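Local coordinates for protein lipid II:glycine glycyltransferase (Staphylococcus aureus, PDB 6SNR) that probably transfers the first glycine of the pentaglycine cross-bridge from glycyl-tRNA to the lysine of membrane-bound lipid II during peptidoglycan synthesis, at residues M1-T7 with R42-R47; Q56-K60 with I96-A102. Residues are numbered along the deposited sequence.

Contact 1 of 2, residues M1-T7 with R42-R47; sequences MEKMHIT and RIAVGR
A short antiparallel edge strand around Glu2 and Lys3 is added here to strand 39-47, with both segments extended. Glu2 and Gly46 form the hydrogen-bonded pair (CA-CA 5.5 Å): Glu2 N donates to Gly46 O, and Gly46 N to Glu2 O, each at 3.1 Å. Lys3 and Val45 form the non-hydrogen-bonded pair (CA-CA 4.7 Å), so Val45 keeps its backbone bonds for Gln52 and Gly53 of the next strand. Val45 CA also approaches Glu2 O at 3.3 Å as a CH...O contact. Met4 N then donates to Ala44 O at 2.9 Å, but the return bond is replaced by water 1, which accepts from Ala44 N (3.1 Å) and donates to Met4 O (2.9 Å) as the chains diverge. Ala44 CB packs 3.9 Å from Ile6 CD1. Further along, Arg42 (chi1 m, chi2 t, chi3 m) reaches Ile6 O with both NH1 (3.1 Å) and NH2 (2.9 Å); NH2 also bonds Asn8. Thr7, at the N-cap of helix 8-17, caps a helix nitrogen with its side chain, while its own N is bound by Glu10. Glycine at 46 makes room for Met4 (chi1 m, chi2 t), whose SD lies 3.5 Å from Gly46 N.

Contact 2 of 2, residues Q56-K60 with I96-A102; sequences QLLFK and IAKAEKA
The C-terminal end of helix 83-99 rests on the N-terminal sheet at strand 50-61, in a helix-on-sheet layer, the helix ending in a Schellman motif. Strand residues 56-60 are regularly extended and alternate in direction: Leu57 and Phe59 point to the helix, whereas Gln56 and Leu58 pack toward helix 27-33 across the sheet. Phe59 (chi1 m, chi2 -91°) stands at the centre, its CA 7.9 Å from Glu100 CA. Glu100 (chi1 m, chi2 m) bends its aliphatic part over the ring, placing CG 3.9 Å from the ring centroid and 15° off the normal, a CH-pi contact; its OE1 is held by Tyr39 OH, and the Tyr39 ring itself meets that of Phe59. Along the ring edge, Phe59 CE1 lies 3.8 Å from Ala97 CA and 4.4 Å from Ala102 CB. Ile96 (chi1 m, chi2 t) fills the space beside the two strand residues, its CG2 3.7 Å from Phe59 CZ and 4.1 Å from Leu57 CD2. The helix runs to Ala99 and Glu100 leaves helical angles; Lys101, the C-prime residue, takes positive phi (59°), with Ala102 N bonded to Ala97 O at 3.0 Å and Lys101 N to Lys98 O at 3.1 Å. This turns the chain directly into strand 102-107, completing the beta-alpha-beta crossover from the parallel neighbour 68-78 in a mixed sheet consistent with the acetyltransferase-like (GNAT-like) fold of the FemABX family.

How the contacts relate
From the N terminus, the chain passes through helices 8-17 and 27-33 before strand 39-47 returns to Met1-Met4, closing the loop of contact 1. The chain then reverses into strand 50-61, the next strand of the same sheet, where contact 2 opens; it closes, beyond strand 68-78, at the C-terminal end of helix 83-99 and the turn that follows it. The two loops therefore follow in series, neither nested nor crossed. Their centres are about 17 Å apart, yet their side chains join: Ile43 CG2 lies 3.4 Å from Ile96 CD1, and Ile43 CG1 lies 4.0 Å from Leu57 CD1. Together they tie the N-terminal edge strand, two adjoining antiparallel strands and the helix against them.

Contact 1 of 2, residues M1-T7 with R42-R47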
ATOM      1  N   MET A   1      17.821  29.354 -13.924  1.00 45.10           N
ATOM      2  CA  MET A   1      16.435  29.886 -13.707  1.00 44.58           C
ATOM      3  C   MET A   1      16.304  30.500 -12.308  1.00 37.77           C
ATOM      4  O   MET A   1      17.256  31.108 -11.863  1.00 41.72           O
ATOM      5  CB  MET A   1      15.425  28.785 -13.959  1.00 40.34           C
ATOM      6  CG  MET A   1      15.569  27.552 -13.081  1.00 40.91           C
ATOM      7  SD  MET A   1      14.153  26.518 -13.472  1.00 34.94           S
ATOM      8  CE  MET A   1      14.660  26.004 -15.108  1.00 34.06           C
ATOM      9  N   GLU A   2      15.182  30.349 -11.594  1.00 33.80           N
ATOM     10  CA  GLU A   2      15.015  31.101 -10.342  1.00 32.00           C
ATOM     11  C   GLU A   2      14.627  30.222  -9.148  1.00 27.88           C
ATOM     12  O   GLU A   2      13.880  29.265  -9.317  1.00 25.20           O
ATOM     13  CB  GLU A   2      13.967  32.205 -10.572  1.00 36.78           C
ATOM     14  CG  GLU A   2      13.044  32.588  -9.433  1.00 41.99           C
ATOM     15  CD  GLU A   2      12.034  33.662  -9.845  1.00 48.12           C
ATOM     16  OE1 GLU A   2      11.565  33.657 -11.008  1.00 48.68           O
ATOM     17  OE2 GLU A   2      11.695  34.517  -8.995  1.00 52.20           O
ATOM     18  N   LYS A   3      15.160  30.559  -7.979  1.00 24.62           N
ATOM     19  CA  LYS A   3      14.791  29.914  -6.735  1.00 24.68           C
ATOM     20  C   LYS A   3      13.447  30.476  -6.317  1.00 24.38           C
ATOM     21  O   LYS A   3      13.224  31.650  -6.460  1.00 25.42           O
ATOM     22  CB  LYS A   3      15.808  30.138  -5.634  1.00 26.38           C
ATOM     23  CG  LYS A   3      17.195  29.580  -5.890  1.00 29.80           C
ATOM     24  CD  LYS A   3      18.041  29.724  -4.648  1.00 35.72           C
ATOM     25  CE  LYS A   3      18.771  31.044  -4.604  1.00 43.07           C
ATOM     26  NZ  LYS A   3      19.925  31.039  -5.544  1.00 45.89           N
ATOM     27  N   MET A   4      12.547  29.635  -5.795  1.00 20.97           N
ATOM     28  CA  MET A   4      11.204  30.102  -5.452  1.00 21.48           C
ATOM     29  C   MET A   4      10.818  29.677  -4.055  1.00 22.47           C
ATOM     30  O   MET A   4      11.227  28.610  -3.582  1.00 22.65           O
ATOM     31  CB  MET A   4      10.187  29.527  -6.427  1.00 21.23           C
ATOM     32  CG  MET A   4      10.390  29.935  -7.871  1.00 22.44           C
ATOM     33  SD  MET A   4       9.298  29.167  -9.065  1.00 24.55           S
ATOM     34  CE  MET A   4       7.680  29.742  -8.560  1.00 25.91           C
ATOM     35  N   HIS A   5       9.990  30.490  -3.415  1.00 22.55           N
ATOM     36  CA  HIS A   5       9.361  30.176  -2.169  1.00 20.56           C
ATOM     37  C   HIS A   5       7.914  29.819  -2.470  1.00 20.23           C
ATOM     38  O   HIS A   5       7.141  30.640  -3.032  1.00 20.83           O
ATOM     39  CB  HIS A   5       9.405  31.378  -1.207  1.00 21.41           C
ATOM     40  CG  HIS A   5       8.548  31.231   0.015  1.00 23.82           C
ATOM     41  ND1 HIS A   5       7.983  32.325   0.664  1.00 22.63           N
ATOM     42  CD2 HIS A   5       8.114  30.133   0.691  1.00 23.76           C
ATOM     43  CE1 HIS A   5       7.277  31.900   1.696  1.00 25.62           C
ATOM     44  NE2 HIS A   5       7.324  30.572   1.721  1.00 24.44           N
ATOM     45  N   ILE A   6       7.579  28.573  -2.144  1.00 19.61           N
ATOM     46  CA  ILE A   6       6.201  28.058  -2.245  1.00 19.88           C
ATOM     47  C   ILE A   6       5.751  27.500  -0.912  1.00 18.55           C
ATOM     48  O   ILE A   6       6.567  27.082  -0.065  1.00 19.57           O
ATOM     49  CB  ILE A   6       6.030  27.074  -3.402  1.00 19.80           C
ATOM     50  CG1 ILE A   6       6.721  25.720  -3.148  1.00 18.99           C
ATOM     51  CG2 ILE A   6       6.583  27.711  -4.641  1.00 19.45           C
ATOM     52  CD1 ILE A   6       6.567  24.769  -4.310  1.00 19.83           C
ATOM     53  N   THR A   7       4.427  27.499  -0.675  1.00 18.81           N
ATOM     54  CA  THR A   7       3.911  27.067   0.574  1.00 19.68           C
ATOM     55  C   THR A   7       3.964  25.543   0.676  1.00 18.45           C
ATOM     56  O   THR A   7       4.176  24.877  -0.341  1.00 19.81           O
ATOM     57  CB  THR A   7       2.425  27.471   0.777  1.00 20.28           C
ATOM     58  OG1 THR A   7       1.609  26.794  -0.175  1.00 22.66           O
ATOM     59  CG2 THR A   7       2.268  29.003   0.631  1.00 24.17           C
ATOM     60  N   ARG A  42      12.942  22.594   2.417  1.00 15.01           N
ATOM     61  CA  ARG A  42      12.448  22.509   1.054  1.00 15.10           C
ATOM     62  C   ARG A  42      13.176  23.460   0.121  1.00 15.33           C
ATOM     63  O   ARG A  42      13.666  24.529   0.543  1.00 18.04           O
ATOM     64  CB  ARG A  42      10.905  22.763   0.982  1.00 16.01           C
ATOM     65  CG  ARG A  42      10.057  21.660   1.613  1.00 17.59           C
ATOM     66  CD  ARG A  42       8.622  21.785   1.131  1.00 17.00           C
ATOM     67  NE  ARG A  42       7.931  22.918   1.825  1.00 16.61           N
ATOM     68  CZ  ARG A  42       7.630  24.087   1.251  1.00 17.20           C
ATOM     69  NH1 ARG A  42       8.009  24.383   0.019  1.00 18.26           N
ATOM     70  NH2 ARG A  42       6.985  25.024   1.966  1.00 19.38           N
ATOM     71  N   ILE A  43      13.184  23.094  -1.148  1.00 14.74           N
ATOM     72  CA  ILE A  43      13.663  23.910  -2.284  1.00 16.05           C
ATOM     73  C   ILE A  43      12.628  23.823  -3.398  1.00 17.91           C
ATOM     74  O   ILE A  43      11.898  22.840  -3.536  1.00 19.01           O
ATOM     75  CB  ILE A  43      15.047  23.503  -2.824  1.00 17.07           C
ATOM     76  CG1 ILE A  43      15.122  22.004  -3.231  1.00 17.91           C
ATOM     77  CG2 ILE A  43      16.096  23.740  -1.745  1.00 17.52           C
ATOM     78  CD1 ILE A  43      16.457  21.523  -3.827  1.00 18.61           C
ATOM     79  N   ALA A  44      12.565  24.869  -4.217  1.00 16.85           N
ATOM     80  CA  ALA A  44      11.722  24.919  -5.408  1.00 17.73           C
ATOM     81  C   ALA A  44      12.410  25.799  -6.406  1.00 18.82           C
ATOM     82  O   ALA A  44      13.046  26.772  -6.028  1.00 18.35           O
ATOM     83  CB  ALA A  44      10.310  25.397  -5.102  1.00 18.41           C
ATOM     84  N   VAL A  45      12.328  25.424  -7.668  1.00 19.08           N
ATOM     85  CA  VAL A  45      12.873  26.207  -8.791  1.00 21.13           C
ATOM     86  C   VAL A  45      11.840  26.296  -9.935  1.00 20.98           C
ATOM     87  O   VAL A  45      10.946  25.448 -10.090  1.00 21.56           O
ATOM     88  CB  VAL A  45      14.178  25.574  -9.311  1.00 20.30           C
ATOM     89  CG1 VAL A  45      15.245  25.454  -8.233  1.00 19.58           C
ATOM     90  CG2 VAL A  45      13.892  24.233  -9.965  1.00 20.40           C
ATOM     91  N   GLY A  46      11.896  27.391 -10.694  1.00 22.44           N
ATOM     92  CA  GLY A  46      11.005  27.574 -11.824  1.00 23.73           C
ATOM     93  C   GLY A  46      11.309  28.840 -12.622  1.00 25.89           C
ATOM     94  O   GLY A  46      12.356  29.449 -12.446  1.00 25.71           O
ATOM     95  N   ARG A  47      10.398  29.177 -13.522  1.00 30.10           N
ATOM     96  CA  ARG A  47      10.560  30.341 -14.416  1.00 34.20           C
ATOM     97  C   ARG A  47       9.196  30.940 -14.668  1.00 33.80           C
ATOM     98  O   ARG A  47       8.207  30.205 -14.816  1.00 31.09           O
ATOM     99  CB  ARG A  47      11.136  29.922 -15.769  1.00 38.89           C
ATOM    100  CG  ARG A  47      12.624  29.675 -15.785  1.00 46.65           C
ATOM    101  CD  ARG A  47      13.122  29.415 -17.199  1.00 52.03           C
ATOM    102  NE  ARG A  47      13.226  30.641 -18.003  1.00 57.80           N
ATOM    103  CZ  ARG A  47      12.333  31.064 -18.902  1.00 62.52           C
ATOM    104  NH1 ARG A  47      11.213  30.381 -19.145  1.00 68.38           N
ATOM    105  NH2 ARG A  47      12.556  32.195 -19.564  1.00 63.08           N
TER
HETATM  106  O   HOH W   1      13.817  27.454  -2.989  1.00 20.52           O

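Contact 2 of 2, residues Q56-K60 with I96-A102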
ATOM      1  N   GLN A  56      12.138  18.004  -1.081  1.00 15.03           N
ATOM      2  CA  GLN A  56      12.135  18.031   0.332  1.00 14.36           C
ATOM      3  C   GLN A  56      13.363  17.262   0.847  1.00 16.56           C
ATOM      4  O   GLN A  56      13.566  16.094   0.539  1.00 15.96           O
ATOM      5  CB  GLN A  56      10.872  17.351   0.854  1.00 16.15           C
ATOM      6  CG  GLN A  56      10.782  17.348   2.316  1.00 16.87           C
ATOM      7  CD  GLN A  56       9.408  16.969   2.763  1.00 19.68           C
ATOM      8  OE1 GLN A  56       9.026  15.786   2.732  1.00 21.68           O
ATOM      9  NE2 GLN A  56       8.653  17.958   3.141  1.00 16.57           N
ATOM     10  N   LEU A  57      14.207  17.963   1.565  1.00 14.93           N
ATOM     11  CA  LEU A  57      15.478  17.450   2.108  1.00 14.70           C
ATOM     12  C   LEU A  57      15.299  17.094   3.536  1.00 16.57           C
ATOM     13  O   LEU A  57      14.798  17.913   4.346  1.00 17.73           O
ATOM     14  CB  LEU A  57      16.576  18.563   1.992  1.00 14.96           C
ATOM     15  CG  LEU A  57      17.144  18.941   0.632  1.00 16.54           C
ATOM     16  CD1 LEU A  57      16.172  19.274  -0.459  1.00 16.89           C
ATOM     17  CD2 LEU A  57      18.126  20.111   0.849  1.00 16.91           C
ATOM     18  N   LEU A  58      15.689  15.885   3.936  1.00 15.13           N
ATOM     19  CA  LEU A  58      15.659  15.489   5.303  1.00 16.44           C
ATOM     20  C   LEU A  58      17.092  15.390   5.778  1.00 16.61           C
ATOM     21  O   LEU A  58      17.929  14.740   5.156  1.00 17.13           O
ATOM     22  CB  LEU A  58      14.977  14.123   5.502  1.00 18.19           C
ATOM     23  CG  LEU A  58      13.478  14.160   5.169  1.00 19.56           C
ATOM     24  CD1 LEU A  58      12.858  12.751   5.216  1.00 19.77           C
ATOM     25  CD2 LEU A  58      12.763  15.064   6.139  1.00 21.79           C
ATOM     26  N   PHE A  59      17.342  15.984   6.925  1.00 15.51           N
ATOM     27  CA  PHE A  59      18.660  15.902   7.589  1.00 16.08           C
ATOM     28  C   PHE A  59      18.642  15.158   8.901  1.00 17.37           C
ATOM     29  O   PHE A  59      17.706  15.309   9.713  1.00 17.08           O
ATOM     30  CB  PHE A  59      19.164  17.369   7.878  1.00 15.91           C
ATOM     31  CG  PHE A  59      19.498  18.129   6.661  1.00 15.26           C
ATOM     32  CD1 PHE A  59      20.756  18.133   6.121  1.00 14.90           C
ATOM     33  CD2 PHE A  59      18.556  18.931   6.030  1.00 16.88           C
ATOM     34  CE1 PHE A  59      21.052  18.842   4.986  1.00 15.78           C
ATOM     35  CE2 PHE A  59      18.844  19.621   4.893  1.00 16.03           C
ATOM     36  CZ  PHE A  59      20.101  19.604   4.339  1.00 16.32           C
ATOM     37  N   LYS A  60      19.744  14.429   9.183  1.00 17.49           N
ATOM     38  CA  LYS A  60      19.870  13.761  10.457  1.00 20.22           C
ATOM     39  C   LYS A  60      21.345  13.715  10.810  1.00 20.32           C
ATOM     40  O   LYS A  60      22.158  13.410   9.972  1.00 19.52           O
ATOM     41  CB  LYS A  60      19.295  12.356  10.461  1.00 20.99           C
ATOM     42  CG  LYS A  60      19.251  11.679  11.832  1.00 23.94           C
ATOM     43  CD  LYS A  60      18.495  10.372  11.797  1.00 25.73           C
ATOM     44  CE  LYS A  60      18.656   9.577  13.076  1.00 27.04           C
ATOM     45  NZ  LYS A  60      17.758   8.374  13.096  1.00 28.50           N
ATOM     46  N   ILE A  96      22.126  24.490   1.009  1.00 18.77           N
ATOM     47  CA  ILE A  96      21.548  24.130   2.279  1.00 18.92           C
ATOM     48  C   ILE A  96      22.406  23.061   2.977  1.00 19.08           C
ATOM     49  O   ILE A  96      22.702  23.129   4.156  1.00 20.63           O
ATOM     50  CB  ILE A  96      20.108  23.639   2.058  1.00 19.41           C
ATOM     51  CG1 ILE A  96      19.243  24.755   1.524  1.00 20.71           C
ATOM     52  CG2 ILE A  96      19.517  23.079   3.338  1.00 19.29           C
ATOM     53  CD1 ILE A  96      17.840  24.321   1.156  1.00 20.21           C
ATOM     54  N   ALA A  97      22.765  22.011   2.230  1.00 18.18           N
ATOM     55  CA  ALA A  97      23.472  20.876   2.798  1.00 18.36           C
ATOM     56  C   ALA A  97      24.849  21.256   3.360  1.00 19.24           C
ATOM     57  O   ALA A  97      25.235  20.745   4.364  1.00 18.67           O
ATOM     58  CB  ALA A  97      23.589  19.764   1.752  1.00 18.62           C
ATOM     59  N   LYS A  98      25.553  22.158   2.701  1.00 21.10           N
ATOM     60  CA  LYS A  98      26.865  22.579   3.200  1.00 21.89           C
ATOM     61  C   LYS A  98      26.685  23.317   4.525  1.00 22.40           C
ATOM     62  O   LYS A  98      27.445  23.117   5.475  1.00 22.63           O
ATOM     63  CB  LYS A  98      27.578  23.428   2.155  1.00 25.58           C
ATOM     64  CG  LYS A  98      28.093  22.621   0.985  1.00 29.55           C
ATOM     65  CD  LYS A  98      28.544  23.560  -0.129  1.00 34.22           C
ATOM     66  CE  LYS A  98      29.223  22.832  -1.264  1.00 39.32           C
ATOM     67  NZ  LYS A  98      30.585  22.342  -0.933  1.00 43.55           N
ATOM     68  N   ALA A  99      25.645  24.149   4.600  1.00 21.26           N
ATOM     69  CA  ALA A  99      25.322  24.848   5.845  1.00 21.80           C
ATOM     70  C   ALA A  99      24.924  23.920   6.981  1.00 20.31           C
ATOM     71  O   ALA A  99      25.102  24.267   8.142  1.00 21.40           O
ATOM     72  CB  ALA A  99      24.247  25.890   5.587  1.00 21.40           C
ATOM     73  N   GLU A 100      24.404  22.707   6.655  1.00 19.14           N
ATOM     74  CA  GLU A 100      24.088  21.697   7.629  1.00 20.26           C
ATOM     75  C   GLU A 100      25.215  20.657   7.901  1.00 19.06           C
ATOM     76  O   GLU A 100      24.997  19.700   8.630  1.00 19.50           O
ATOM     77  CB  GLU A 100      22.801  20.944   7.253  1.00 19.54           C
ATOM     78  CG  GLU A 100      21.616  21.880   7.119  1.00 20.01           C
ATOM     79  CD  GLU A 100      21.314  22.608   8.398  1.00 20.21           C
ATOM     80  OE1 GLU A 100      21.376  22.026   9.496  1.00 20.60           O
ATOM     81  OE2 GLU A 100      20.968  23.801   8.241  1.00 24.67           O
ATOM     82  N   LYS A 101      26.398  20.926   7.343  1.00 22.32           N
ATOM     83  CA  LYS A 101      27.598  20.083   7.499  1.00 22.49           C
ATOM     84  C   LYS A 101      27.295  18.676   6.982  1.00 20.42           C
ATOM     85  O   LYS A 101      27.686  17.682   7.603  1.00 18.83           O
ATOM     86  CB  LYS A 101      28.102  20.022   8.955  1.00 24.83           C
ATOM     87  CG  LYS A 101      28.288  21.378   9.641  1.00 27.94           C
ATOM     88  CD  LYS A 101      29.342  22.211   8.938  1.00 31.56           C
ATOM     89  CE  LYS A 101      29.644  23.504   9.702  1.00 36.41           C
ATOM     90  NZ  LYS A 101      30.694  24.270   8.968  1.00 40.55           N
ATOM     91  N   ALA A 102      26.590  18.583   5.872  1.00 19.42           N
ATOM     92  CA  ALA A 102      26.229  17.267   5.336  1.00 18.34           C
ATOM     93  C   ALA A 102      27.464  16.622   4.670  1.00 18.96           C
ATOM     94  O   ALA A 102      28.244  17.312   4.036  1.00 23.50           O
ATOM     95  CB  ALA A 102      25.099  17.382   4.335  1.00 18.64           C
TER